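Local coordinates for exoglucanase A (Cellulomonas fimi, PDB 7CBD), which hydrolyses beta-1,4-glucosidic linkages of cellulose with inversion of anomeric configuration, releasing cellobiose from non-reducing chain ends, through the family 6 catalytic domain described here, at residues P36-K41 and Q419-V424; R43-Q48 and A340-F345; P152-N157 and A209-E214. One frame throughout, in Å; residues are numbered along the deposited sequence.

Contact 1 (P36-K41 and Q419-V424)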
ATOM      1  N   PRO A  36       0.519  29.702  -1.902  1.00  7.78           N
ATOM      2  CA  PRO A  36       1.345  29.460  -0.703  1.00  7.83           C
ATOM      3  C   PRO A  36       0.686  28.587   0.344  1.00  8.32           C
ATOM      4  O   PRO A  36       1.395  27.863   1.055  1.00  8.18           O
ATOM      5  CB  PRO A  36       1.654  30.872  -0.180  1.00  9.72           C
ATOM      6  CG  PRO A  36       0.672  31.780  -0.879  1.00 11.47           C
ATOM      7  CD  PRO A  36       0.370  31.137  -2.199  1.00  8.70           C
ATOM      8  N   ALA A  37      -0.642  28.623   0.469  1.00  7.71           N
ATOM      9  CA  ALA A  37      -1.302  27.755   1.440  1.00  8.07           C
ATOM     10  C   ALA A  37      -1.137  26.291   1.054  1.00  7.81           C
ATOM     11  O   ALA A  37      -0.937  25.431   1.919  1.00  8.84           O
ATOM     12  CB  ALA A  37      -2.781  28.112   1.557  1.00 10.02           C
ATOM     13  N   LEU A  38      -1.221  25.986  -0.239  1.00  7.74           N
ATOM     14  CA  LEU A  38      -1.009  24.616  -0.682  1.00  7.78           C
ATOM     15  C   LEU A  38       0.444  24.205  -0.486  1.00  7.01           C
ATOM     16  O   LEU A  38       0.724  23.088  -0.032  1.00  7.82           O
ATOM     17  CB  LEU A  38      -1.418  24.490  -2.146  1.00  8.12           C
ATOM     18  CG  LEU A  38      -1.176  23.132  -2.796  1.00  8.99           C
ATOM     19  CD1 LEU A  38      -2.023  22.088  -2.081  1.00 10.20           C
ATOM     20  CD2 LEU A  38      -1.514  23.208  -4.274  1.00 10.04           C
ATOM     21  N   ALA A  39       1.382  25.104  -0.796  1.00  7.13           N
ATOM     22  CA  ALA A  39       2.791  24.825  -0.536  1.00  7.08           C
ATOM     23  C   ALA A  39       3.026  24.470   0.927  1.00  6.55           C
ATOM     24  O   ALA A  39       3.795  23.553   1.234  1.00  7.04           O
ATOM     25  CB  ALA A  39       3.648  26.024  -0.946  1.00  7.64           C
ATOM     26  N   ALA A  40       2.381  25.196   1.848  1.00  7.02           N
ATOM     27  CA  ALA A  40       2.570  24.932   3.273  1.00  7.40           C
ATOM     28  C   ALA A  40       2.072  23.540   3.655  1.00  7.47           C
ATOM     29  O   ALA A  40       2.692  22.849   4.478  1.00  8.18           O
ATOM     30  CB  ALA A  40       1.870  26.016   4.099  1.00  8.69           C
ATOM     31  N   LYS A  41       0.945  23.112   3.076  1.00  7.69           N
ATOM     32  CA  LYS A  41       0.450  21.761   3.329  1.00  8.07           C
ATOM     33  C   LYS A  41       1.413  20.712   2.787  1.00  7.43           C
ATOM     34  O   LYS A  41       1.672  19.695   3.442  1.00  7.68           O
ATOM     35  CB  LYS A  41      -0.920  21.576   2.680  1.00  8.96           C
ATOM     36  CG  LYS A  41      -2.049  22.380   3.303  1.00 13.07           C
ATOM     37  CD  LYS A  41      -3.324  22.125   2.505  1.00 16.63           C
ATOM     38  CE  LYS A  41      -4.574  22.636   3.190  1.00 20.32           C
ATOM     39  NZ  LYS A  41      -5.785  22.230   2.418  1.00 22.50           N
ATOM     40  N   GLN A 419      -1.108  14.739  -9.851  1.00  8.76           N
ATOM     41  CA  GLN A 419      -1.671  13.813  -8.883  1.00  7.51           C
ATOM     42  C   GLN A 419      -1.328  14.233  -7.462  1.00  7.37           C
ATOM     43  O   GLN A 419      -2.186  14.183  -6.575  1.00  8.03           O
ATOM     44  CB  GLN A 419      -1.161  12.408  -9.164  1.00  7.09           C
ATOM     45  CG  GLN A 419      -1.714  11.365  -8.220  1.00  8.30           C
ATOM     46  CD  GLN A 419      -1.071  10.020  -8.440  1.00  7.86           C
ATOM     47  OE1 GLN A 419       0.143   9.880  -8.302  1.00  8.36           O
ATOM     48  NE2 GLN A 419      -1.875   9.022  -8.812  1.00  8.50           N
ATOM     49  N   PHE A 420      -0.089  14.672  -7.224  1.00  7.73           N
ATOM     50  CA  PHE A 420       0.263  15.104  -5.876  1.00  7.16           C
ATOM     51  C   PHE A 420      -0.529  16.337  -5.463  1.00  7.12           C
ATOM     52  O   PHE A 420      -0.951  16.442  -4.309  1.00  8.13           O
ATOM     53  CB  PHE A 420       1.760  15.352  -5.731  1.00  8.60           C
ATOM     54  CG  PHE A 420       2.190  15.582  -4.306  1.00  7.24           C
ATOM     55  CD1 PHE A 420       2.071  14.573  -3.356  1.00  7.89           C
ATOM     56  CD2 PHE A 420       2.697  16.804  -3.906  1.00  7.18           C
ATOM     57  CE1 PHE A 420       2.461  14.775  -2.052  1.00  8.08           C
ATOM     58  CE2 PHE A 420       3.091  17.009  -2.592  1.00  7.07           C
ATOM     59  CZ  PHE A 420       2.974  15.994  -1.668  1.00  7.51           C
ATOM     60  N   VAL A 421      -0.739  17.279  -6.387  1.00  8.05           N
ATOM     61  CA  VAL A 421      -1.579  18.436  -6.082  1.00  7.37           C
ATOM     62  C   VAL A 421      -2.956  17.977  -5.615  1.00  7.13           C
ATOM     63  O   VAL A 421      -3.465  18.425  -4.579  1.00  8.21           O
ATOM     64  CB  VAL A 421      -1.662  19.365  -7.304  1.00  8.53           C
ATOM     65  CG1 VAL A 421      -2.783  20.384  -7.142  1.00  9.93           C
ATOM     66  CG2 VAL A 421      -0.335  20.061  -7.525  1.00  8.79           C
ATOM     67  N   THR A 422      -3.574  17.065  -6.373  1.00  7.43           N
ATOM     68  CA  THR A 422      -4.896  16.561  -6.010  1.00  7.46           C
ATOM     69  C   THR A 422      -4.857  15.795  -4.694  1.00  6.82           C
ATOM     70  O   THR A 422      -5.751  15.951  -3.852  1.00  7.26           O
ATOM     71  CB  THR A 422      -5.422  15.676  -7.136  1.00  8.34           C
ATOM     72  OG1 THR A 422      -5.599  16.478  -8.306  1.00  8.87           O
ATOM     73  CG2 THR A 422      -6.751  15.033  -6.760  1.00  8.81           C
ATOM     74  N   LEU A 423      -3.824  14.965  -4.497  1.00  7.09           N
ATOM     75  CA  LEU A 423      -3.712  14.182  -3.268  1.00  6.35           C
ATOM     76  C   LEU A 423      -3.690  15.080  -2.041  1.00  6.55           C
ATOM     77  O   LEU A 423      -4.300  14.756  -1.015  1.00  7.14           O
ATOM     78  CB  LEU A 423      -2.450  13.325  -3.299  1.00  7.09           C
ATOM     79  CG  LEU A 423      -2.525  12.050  -4.135  1.00  6.84           C
ATOM     80  CD1 LEU A 423      -1.134  11.455  -4.280  1.00  7.70           C
ATOM     81  CD2 LEU A 423      -3.480  11.044  -3.504  1.00  7.93           C
ATOM     82  N   VAL A 424      -2.984  16.212  -2.123  1.00  7.11           N
ATOM     83  CA  VAL A 424      -2.904  17.127  -0.988  1.00  7.23           C
ATOM     84  C   VAL A 424      -4.199  17.918  -0.836  1.00  6.72           C
ATOM     85  O   VAL A 424      -4.749  18.034   0.265  1.00  8.19           O
ATOM     86  CB  VAL A 424      -1.668  18.035  -1.125  1.00  7.79           C
ATOM     87  CG1 VAL A 424      -1.621  19.060   0.004  1.00  9.64           C
ATOM     88  CG2 VAL A 424      -0.402  17.200  -1.131  1.00  8.00           C
TER
HETATM   89  O   HOH W   1      -5.669  19.112   2.800  1.00 14.95           O
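Leu38 and Val424 meet methyl to methyl, with Leu38 CD1 3.7 Å from Val424 CG1, at a near-perpendicular helix-helix crossing on the periphery of the distorted alpha/beta barrel of the glycoside hydrolase family 6 catalytic domain. The axes of segments 36-41 and 419-424 make an angle of 86°. Their closest approach, 10.7 Å, is wide enough that the helices meet through side chains, and the buried area is correspondingly modest, 181 Å². Val424 CG1 is the common point of the contact: besides the leucine methyl it also receives Lys41 CB at 3.7 Å, so a single branch rests against two residues about one turn apart on helix 36-45. The torsion explains this division of labour. CG1 stands anti to the backbone N (chi1 176°) and projects at the other helix, while CG2 turns back over its own helix and lies 3.6 Å above one face of the Phe420 ring, offset toward the rim. Leu38 splits its methyls in the same spirit, CD1 going to Val424 and CD2 to Val421 CG1 at a looser 4.2 Å.

Further out, Met42 of helix 36-45 is touched by Phe420, Val421 and Val424, which carries the apolar seam along that helix. Phe420 also packs on Val25 and Ala28 of helix 19-30, and Gln32 of the intervening loop lies against both Leu38 and Val421. The predicted catalytic residues Asp149 and Asp371 lie elsewhere.

The polar link is at the rim. Lys41 runs extended beyond CG past the hydrophobic patch, and its ammonium would probably be favoured near the C-terminal end of helix 417-425. There Lys41 NZ donates to a water at 3.1 Å, and the same water donates to Val424 O at 2.9 Å.

Contact 2 (R43-Q48 and A340-F345); sequences RTVAGQ and AGIGRF
Gln48 sets its CG over one face of the Phe345 ring, 4.0 Å from the ring centroid and close to the normal, a CH-pi contact. The amide, stacked with its plane 28° from that of the ring, overhangs the rim: Gln48 CD sits 3.3 Å from Phe345 CD2. A bend at chi2 (-59°) makes both possible, folding the chain so that CG stays over the face while the amide lies above and beyond the CD2-CE2 rim. An alanine here would remove CG and the amide, and would probably strip this face of Phe345 of its cover from segment 43-48, opening a gap over the ring.

A second approach comes at the ring edge, where the Thr44 methyl CG2 lies near the ring plane, 3.9 Å from Phe345 CE2. The other branch of Thr44, OG1, is engaged elsewhere, by Gly432 O and the hydroxyl of Thr434. Val45 meets Ile342 tip to tip, with Val45 CG2 4.0 Å from Ile342 CD1. The side chain of Ile342 is about 12 Å from that of Asp371, the predicted nucleophile, so the contact lies near the active site without forming part of it. Gln48 is delivered by a type I turn from Val45 to Gln48, which Gln48 N closes on Val45 O at 3.0 Å. The valine and the glutamine thus address the loop 340-345 from the two ends of one turn.

The contact joins the C-terminal end of helix 36-45 to the loop leading into strand 347-348, which pairs antiparallel with strand 358-362. Trp363, just after that strand, meets the Phe345 ring at about 80°. Helix 417-425 packs beside the tip-to-tip pair, Phe420 touching Val45 and Val424 touching Ile342, while Trp21 of helix 19-30 also packs on Val45.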
ATOM      1  N   ARG A  43       4.601  21.041   2.534  1.00  7.23           N
ATOM      2  CA  ARG A  43       5.729  20.978   3.459  1.00  8.05           C
ATOM      3  C   ARG A  43       5.420  20.091   4.662  1.00  7.67           C
ATOM      4  O   ARG A  43       6.292  19.358   5.137  1.00  9.15           O
ATOM      5  CB  ARG A  43       6.153  22.383   3.882  1.00  8.55           C
ATOM      6  CG  ARG A  43       6.755  23.187   2.732  1.00 10.03           C
ATOM      7  CD  ARG A  43       7.450  24.452   3.204  1.00 11.23           C
ATOM      8  NE  ARG A  43       6.535  25.394   3.844  1.00 11.96           N
ATOM      9  CZ  ARG A  43       5.921  26.397   3.216  1.00 12.49           C
ATOM     10  NH1 ARG A  43       6.098  26.596   1.913  1.00 13.97           N
ATOM     11  NH2 ARG A  43       5.119  27.205   3.898  1.00 12.44           N
ATOM     12  N   THR A  44       4.179  20.126   5.157  1.00  7.26           N
ATOM     13  CA  THR A  44       3.797  19.220   6.241  1.00  7.84           C
ATOM     14  C   THR A  44       3.896  17.764   5.806  1.00  7.29           C
ATOM     15  O   THR A  44       4.389  16.913   6.555  1.00  8.92           O
ATOM     16  CB  THR A  44       2.377  19.535   6.707  1.00  8.86           C
ATOM     17  OG1 THR A  44       2.326  20.890   7.153  1.00  9.50           O
ATOM     18  CG2 THR A  44       1.958  18.603   7.846  1.00 10.01           C
ATOM     19  N   VAL A  45       3.441  17.462   4.591  1.00  6.77           N
ATOM     20  CA  VAL A  45       3.498  16.092   4.086  1.00  7.23           C
ATOM     21  C   VAL A  45       4.935  15.580   4.058  1.00  7.38           C
ATOM     22  O   VAL A  45       5.195  14.404   4.349  1.00  7.69           O
ATOM     23  CB  VAL A  45       2.825  16.028   2.703  1.00  7.37           C
ATOM     24  CG1 VAL A  45       3.064  14.683   2.024  1.00  7.08           C
ATOM     25  CG2 VAL A  45       1.335  16.302   2.829  1.00  8.04           C
ATOM     26  N   ALA A  46       5.888  16.456   3.720  1.00  7.81           N
ATOM     27  CA  ALA A  46       7.294  16.067   3.589  1.00  8.20           C
ATOM     28  C   ALA A  46       7.901  15.545   4.888  1.00  8.09           C
ATOM     29  O   ALA A  46       8.933  14.862   4.848  1.00  9.63           O
ATOM     30  CB  ALA A  46       8.119  17.251   3.078  1.00  8.99           C
ATOM     31  N   GLY A  47       7.296  15.846   6.034  1.00  7.27           N
ATOM     32  CA  GLY A  47       7.807  15.350   7.291  1.00  7.18           C
ATOM     33  C   GLY A  47       7.312  13.981   7.690  1.00  6.97           C
ATOM     34  O   GLY A  47       7.708  13.477   8.743  1.00  7.93           O
ATOM     35  N   GLN A  48       6.462  13.353   6.878  1.00  7.22           N
ATOM     36  CA  GLN A  48       5.832  12.095   7.261  1.00  7.06           C
ATOM     37  C   GLN A  48       6.633  10.888   6.776  1.00  6.32           C
ATOM     38  O   GLN A  48       7.333  10.964   5.765  1.00  6.44           O
ATOM     39  CB  GLN A  48       4.422  12.034   6.685  1.00  8.16           C
ATOM     40  CG  GLN A  48       3.524  13.087   7.310  1.00  9.31           C
ATOM     41  CD  GLN A  48       3.436  12.904   8.811  1.00 10.63           C
ATOM     42  OE1 GLN A  48       3.057  11.835   9.275  1.00 12.10           O
ATOM     43  NE2 GLN A  48       3.826  13.927   9.576  1.00 12.65           N
ATOM     44  N   ALA A 340      -8.269  10.911  -5.880  1.00  6.62           N
ATOM     45  CA  ALA A 340      -7.847  10.363  -4.597  1.00  7.00           C
ATOM     46  C   ALA A 340      -7.128  11.423  -3.763  1.00  6.65           C
ATOM     47  O   ALA A 340      -6.492  12.342  -4.295  1.00  7.90           O
ATOM     48  CB  ALA A 340      -6.918   9.174  -4.828  1.00  7.48           C
ATOM     49  N   GLY A 341      -7.247  11.287  -2.439  1.00  6.94           N
ATOM     50  CA  GLY A 341      -6.589  12.185  -1.515  1.00  6.43           C
ATOM     51  C   GLY A 341      -5.820  11.421  -0.453  1.00  5.74           C
ATOM     52  O   GLY A 341      -6.093  10.256  -0.167  1.00  5.95           O
ATOM     53  N   ILE A 342      -4.839  12.112   0.134  1.00  5.77           N
ATOM     54  CA  ILE A 342      -4.061  11.552   1.234  1.00  5.54           C
ATOM     55  C   ILE A 342      -4.980  11.229   2.407  1.00  5.32           C
ATOM     56  O   ILE A 342      -5.958  11.942   2.669  1.00  6.67           O
ATOM     57  CB  ILE A 342      -2.949  12.545   1.614  1.00  6.32           C
ATOM     58  CG1 ILE A 342      -1.879  12.568   0.518  1.00  6.96           C
ATOM     59  CG2 ILE A 342      -2.335  12.222   2.961  1.00  7.50           C
ATOM     60  CD1 ILE A 342      -0.851  13.678   0.661  1.00  8.51           C
ATOM     61  N   GLY A 343      -4.683  10.142   3.107  1.00  5.82           N
ATOM     62  CA  GLY A 343      -5.450   9.715   4.266  1.00  6.11           C
ATOM     63  C   GLY A 343      -4.799  10.073   5.587  1.00  6.19           C
ATOM     64  O   GLY A 343      -4.036  11.043   5.694  1.00  6.58           O
ATOM     65  N   ARG A 344      -5.105   9.280   6.614  1.00  5.70           N
ATOM     66  CA  ARG A 344      -4.568   9.522   7.946  1.00  6.18           C
ATOM     67  C   ARG A 344      -3.045   9.477   7.940  1.00  5.96           C
ATOM     68  O   ARG A 344      -2.429   8.625   7.291  1.00  6.48           O
ATOM     69  CB  ARG A 344      -5.095   8.455   8.906  1.00  7.69           C
ATOM     70  CG  ARG A 344      -6.556   8.624   9.281  1.00  9.85           C
ATOM     71  CD  ARG A 344      -6.708   9.572  10.455  1.00 12.49           C
ATOM     72  NE  ARG A 344      -6.111   9.047  11.684  1.00 13.63           N
ATOM     73  CZ  ARG A 344      -6.755   8.291  12.575  1.00 15.99           C
ATOM     74  NH1 ARG A 344      -8.025   7.957  12.379  1.00 18.33           N
ATOM     75  NH2 ARG A 344      -6.128   7.872  13.672  1.00 16.20           N
ATOM     76  N   PHE A 345      -2.433  10.391   8.682  1.00  6.63           N
ATOM     77  CA  PHE A 345      -0.990  10.367   8.817  1.00  6.60           C
ATOM     78  C   PHE A 345      -0.558   9.091   9.544  1.00  5.59           C
ATOM     79  O   PHE A 345      -1.302   8.544  10.369  1.00  6.57           O
ATOM     80  CB  PHE A 345      -0.515  11.587   9.604  1.00  7.25           C
ATOM     81  CG  PHE A 345      -0.409  12.852   8.781  1.00  7.75           C
ATOM     82  CD1 PHE A 345      -1.055  12.980   7.554  1.00  8.18           C
ATOM     83  CD2 PHE A 345       0.342  13.919   9.248  1.00  9.61           C
ATOM     84  CE1 PHE A 345      -0.942  14.158   6.808  1.00  8.71           C
ATOM     85  CE2 PHE A 345       0.459  15.079   8.512  1.00 10.26           C
ATOM     86  CZ  PHE A 345      -0.182  15.205   7.295  1.00 10.19           C
TER

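Contact 3 (P152-N157 and A209-E214)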
ATOM      1  N   PRO A 152      -2.901 -13.299  -3.323  1.00  7.71           N
ATOM      2  CA  PRO A 152      -4.346 -13.369  -3.594  1.00  8.73           C
ATOM      3  C   PRO A 152      -4.705 -13.477  -5.070  1.00  7.63           C
ATOM      4  O   PRO A 152      -5.859 -13.801  -5.379  1.00  8.46           O
ATOM      5  CB  PRO A 152      -4.886 -12.076  -2.978  1.00 11.07           C
ATOM      6  CG  PRO A 152      -3.871 -11.707  -1.923  1.00 11.10           C
ATOM      7  CD  PRO A 152      -2.559 -12.095  -2.538  1.00  9.94           C
ATOM      8  N   ASN A 153      -3.771 -13.211  -5.987  1.00  6.54           N
ATOM      9  CA  ASN A 153      -4.043 -13.508  -7.390  1.00  6.25           C
ATOM     10  C   ASN A 153      -4.289 -14.992  -7.599  1.00  7.25           C
ATOM     11  O   ASN A 153      -4.964 -15.377  -8.558  1.00  8.24           O
ATOM     12  CB  ASN A 153      -2.863 -13.083  -8.258  1.00  6.49           C
ATOM     13  CG  ASN A 153      -2.786 -11.597  -8.439  1.00  6.54           C
ATOM     14  OD1 ASN A 153      -3.607 -11.007  -9.139  1.00  8.79           O
ATOM     15  ND2 ASN A 153      -1.801 -10.974  -7.804  1.00  7.50           N
ATOM     16  N   LEU A 154      -3.753 -15.840  -6.719  1.00  7.92           N
ATOM     17  CA  LEU A 154      -3.837 -17.279  -6.923  1.00 10.71           C
ATOM     18  C   LEU A 154      -5.210 -17.842  -6.589  1.00 12.75           C
ATOM     19  O   LEU A 154      -5.503 -18.981  -6.972  1.00 14.85           O
ATOM     20  CB  LEU A 154      -2.731 -17.995  -6.136  1.00 10.94           C
ATOM     21  CG  LEU A 154      -1.307 -17.458  -6.362  1.00 12.31           C
ATOM     22  CD1 LEU A 154      -0.292 -18.360  -5.675  1.00 13.99           C
ATOM     23  CD2 LEU A 154      -0.970 -17.267  -7.841  1.00 13.42           C
ATOM     24  N   THR A 155      -6.055 -17.074  -5.898  1.00 12.67           N
ATOM     25  CA  THR A 155      -7.401 -17.506  -5.552  1.00 15.45           C
ATOM     26  C   THR A 155      -8.494 -16.677  -6.210  1.00 14.31           C
ATOM     27  O   THR A 155      -9.674 -17.018  -6.069  1.00 16.46           O
ATOM     28  CB  THR A 155      -7.597 -17.427  -4.036  1.00 18.26           C
ATOM     29  OG1 THR A 155      -7.166 -16.135  -3.590  1.00 18.54           O
ATOM     30  CG2 THR A 155      -6.786 -18.504  -3.332  1.00 18.89           C
ATOM     31  N   THR A 156      -8.149 -15.598  -6.898  1.00 10.14           N
ATOM     32  CA  THR A 156      -9.121 -14.767  -7.587  1.00  8.24           C
ATOM     33  C   THR A 156      -8.863 -14.635  -9.078  1.00  7.91           C
ATOM     34  O   THR A 156      -9.811 -14.441  -9.840  1.00  9.31           O
ATOM     35  CB  THR A 156      -9.126 -13.353  -6.992  1.00  9.63           C
ATOM     36  OG1 THR A 156      -7.814 -12.783  -7.108  1.00 10.46           O
ATOM     37  CG2 THR A 156      -9.563 -13.376  -5.529  1.00 10.80           C
ATOM     38  N   ASN A 157      -7.608 -14.715  -9.509  1.00  7.62           N
ATOM     39  CA  ASN A 157      -7.220 -14.396 -10.876  1.00  7.05           C
ATOM     40  C   ASN A 157      -6.513 -15.557 -11.556  1.00  7.24           C
ATOM     41  O   ASN A 157      -5.797 -15.348 -12.536  1.00  8.25           O
ATOM     42  CB  ASN A 157      -6.345 -13.146 -10.885  1.00  7.96           C
ATOM     43  CG  ASN A 157      -7.094 -11.934 -10.410  1.00  9.13           C
ATOM     44  OD1 ASN A 157      -8.301 -11.809 -10.654  1.00  9.95           O
ATOM     45  ND2 ASN A 157      -6.402 -11.038  -9.710  1.00  8.21           N
ATOM     46  N   ALA A 209      -7.320 -16.563   3.083  1.00  6.27           N
ATOM     47  CA  ALA A 209      -6.806 -16.863   4.417  1.00  6.40           C
ATOM     48  C   ALA A 209      -6.201 -18.264   4.478  1.00  6.97           C
ATOM     49  O   ALA A 209      -5.137 -18.466   5.081  1.00  7.06           O
ATOM     50  CB  ALA A 209      -7.907 -16.707   5.464  1.00  7.38           C
ATOM     51  N   THR A 210      -6.874 -19.243   3.873  1.00  7.21           N
ATOM     52  CA  THR A 210      -6.347 -20.604   3.827  1.00  7.86           C
ATOM     53  C   THR A 210      -5.004 -20.651   3.111  1.00  7.44           C
ATOM     54  O   THR A 210      -4.069 -21.323   3.567  1.00  7.60           O
ATOM     55  CB  THR A 210      -7.366 -21.513   3.140  1.00  9.88           C
ATOM     56  OG1 THR A 210      -8.577 -21.490   3.898  1.00 11.03           O
ATOM     57  CG2 THR A 210      -6.842 -22.946   3.022  1.00 11.20           C
ATOM     58  N   LEU A 211      -4.879 -19.939   1.989  0.54  7.41           N
ATOM     59  CA  LEU A 211      -3.613 -19.940   1.262  0.54  7.01           C
ATOM     60  C   LEU A 211      -2.498 -19.295   2.079  0.54  6.39           C
ATOM     61  O   LEU A 211      -1.356 -19.765   2.057  0.54  7.37           O
ATOM     62  CB  LEU A 211      -3.776 -19.249  -0.090  0.54  9.00           C
ATOM     63  CG  LEU A 211      -2.572 -19.352  -1.027  0.54 11.60           C
ATOM     64  CD1 LEU A 211      -3.054 -19.531  -2.465  0.54 12.46           C
ATOM     65  CD2 LEU A 211      -1.673 -18.144  -0.911  0.54 12.95           C
ATOM     66  N   PHE A 212      -2.801 -18.210   2.799  1.00  6.18           N
ATOM     67  CA  PHE A 212      -1.787 -17.618   3.667  1.00  5.77           C
ATOM     68  C   PHE A 212      -1.317 -18.605   4.728  1.00  6.02           C
ATOM     69  O   PHE A 212      -0.119 -18.669   5.039  1.00  7.13           O
ATOM     70  CB  PHE A 212      -2.334 -16.345   4.318  1.00  5.79           C
ATOM     71  CG  PHE A 212      -2.456 -15.184   3.364  1.00  5.93           C
ATOM     72  CD1 PHE A 212      -1.382 -14.799   2.574  1.00  7.16           C
ATOM     73  CD2 PHE A 212      -3.648 -14.486   3.247  1.00  6.86           C
ATOM     74  CE1 PHE A 212      -1.491 -13.736   1.692  1.00  7.07           C
ATOM     75  CE2 PHE A 212      -3.765 -13.418   2.362  1.00  7.47           C
ATOM     76  CZ  PHE A 212      -2.680 -13.039   1.588  1.00  7.12           C
ATOM     77  N   ALA A 213      -2.241 -19.389   5.289  1.00  6.58           N
ATOM     78  CA  ALA A 213      -1.843 -20.393   6.271  1.00  6.47           C
ATOM     79  C   ALA A 213      -0.966 -21.469   5.642  1.00  6.38           C
ATOM     80  O   ALA A 213       0.001 -21.924   6.263  1.00  7.72           O
ATOM     81  CB  ALA A 213      -3.071 -21.005   6.941  1.00  7.17           C
ATOM     82  N   GLU A 214      -1.288 -21.898   4.415  1.00  7.29           N
ATOM     83  CA  GLU A 214      -0.433 -22.866   3.731  1.00  7.43           C
ATOM     84  C   GLU A 214       0.973 -22.314   3.555  1.00  7.59           C
ATOM     85  O   GLU A 214       1.964 -23.025   3.766  1.00  8.06           O
ATOM     86  CB  GLU A 214      -1.015 -23.212   2.365  1.00  8.61           C
ATOM     87  CG  GLU A 214      -2.309 -23.976   2.428  1.00 10.09           C
ATOM     88  CD  GLU A 214      -2.905 -24.225   1.055  1.00 11.71           C
ATOM     89  OE1 GLU A 214      -2.231 -23.926   0.044  1.00 13.21           O
ATOM     90  OE2 GLU A 214      -4.049 -24.718   0.991  1.00 12.90           O
TER
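With CG set beside its backbone N and opposite the carbonyl carbon (chi1 -73°), Phe212 carries its ring to Pro152, where Phe212 CZ lies 3.9 Å from Pro152 CG and the side chains cross at about a right angle. Leu211 has its CG opposite the backbone N instead, which directs the chain at the other segment. Leu211 was modelled in two conformers; in one, Leu211 CD1 touches both Leu154 CB and Thr155 CG2, each at 4.0 Å, so this half is less certain.

The short helix 153-156 is weakly bonded, and side chains help to hold it. Thr156 OG1 donates to Pro152 O at 2.8 Å, tilted 33° from the carbonyl plane. Asn157 ND2 donates to Asn153 OD1 at 2.9 Å in a nearly straight bond, with an angle of 166° at the hydrogen. Asn153 ND2 bonds Ser150 O and OD1 of Asp149, the predicted proton donor, so Asn153 is probably a second-shell residue whose amide Asn157 helps fix.

The contact joins helix 153-156, which follows strand 141-146, to helix 202-218. Leu154 also packs on Ala167 and Tyr170 of helix 161-182, Pro152 on Trp198 and Leu199 of helix 196-199, and Phe212 on Leu281 of helix 270-283.

Overall arrangement
Helix 36-45, near the N terminus, opens two long loops. Its earlier part meets helix 417-425 in contact 1, closing a loop of 377 residues; its C-terminal end and the following turn meet residues 340-345 in contact 2, a loop lying wholly within the first. Contact 3 closes a much shorter loop of 51 residues inside both, so the three nest without crossing. Contacts 1 and 2 have centres 9 Å apart and touch directly, Leu423 O lying 2.9 Å from Ile342 N, a probable hydrogen bond. Contact 3, on the opposite side of the chain's centre, ties the short helix 153-156 to helix 202-218, its centre about 32 Å from that of contact 2.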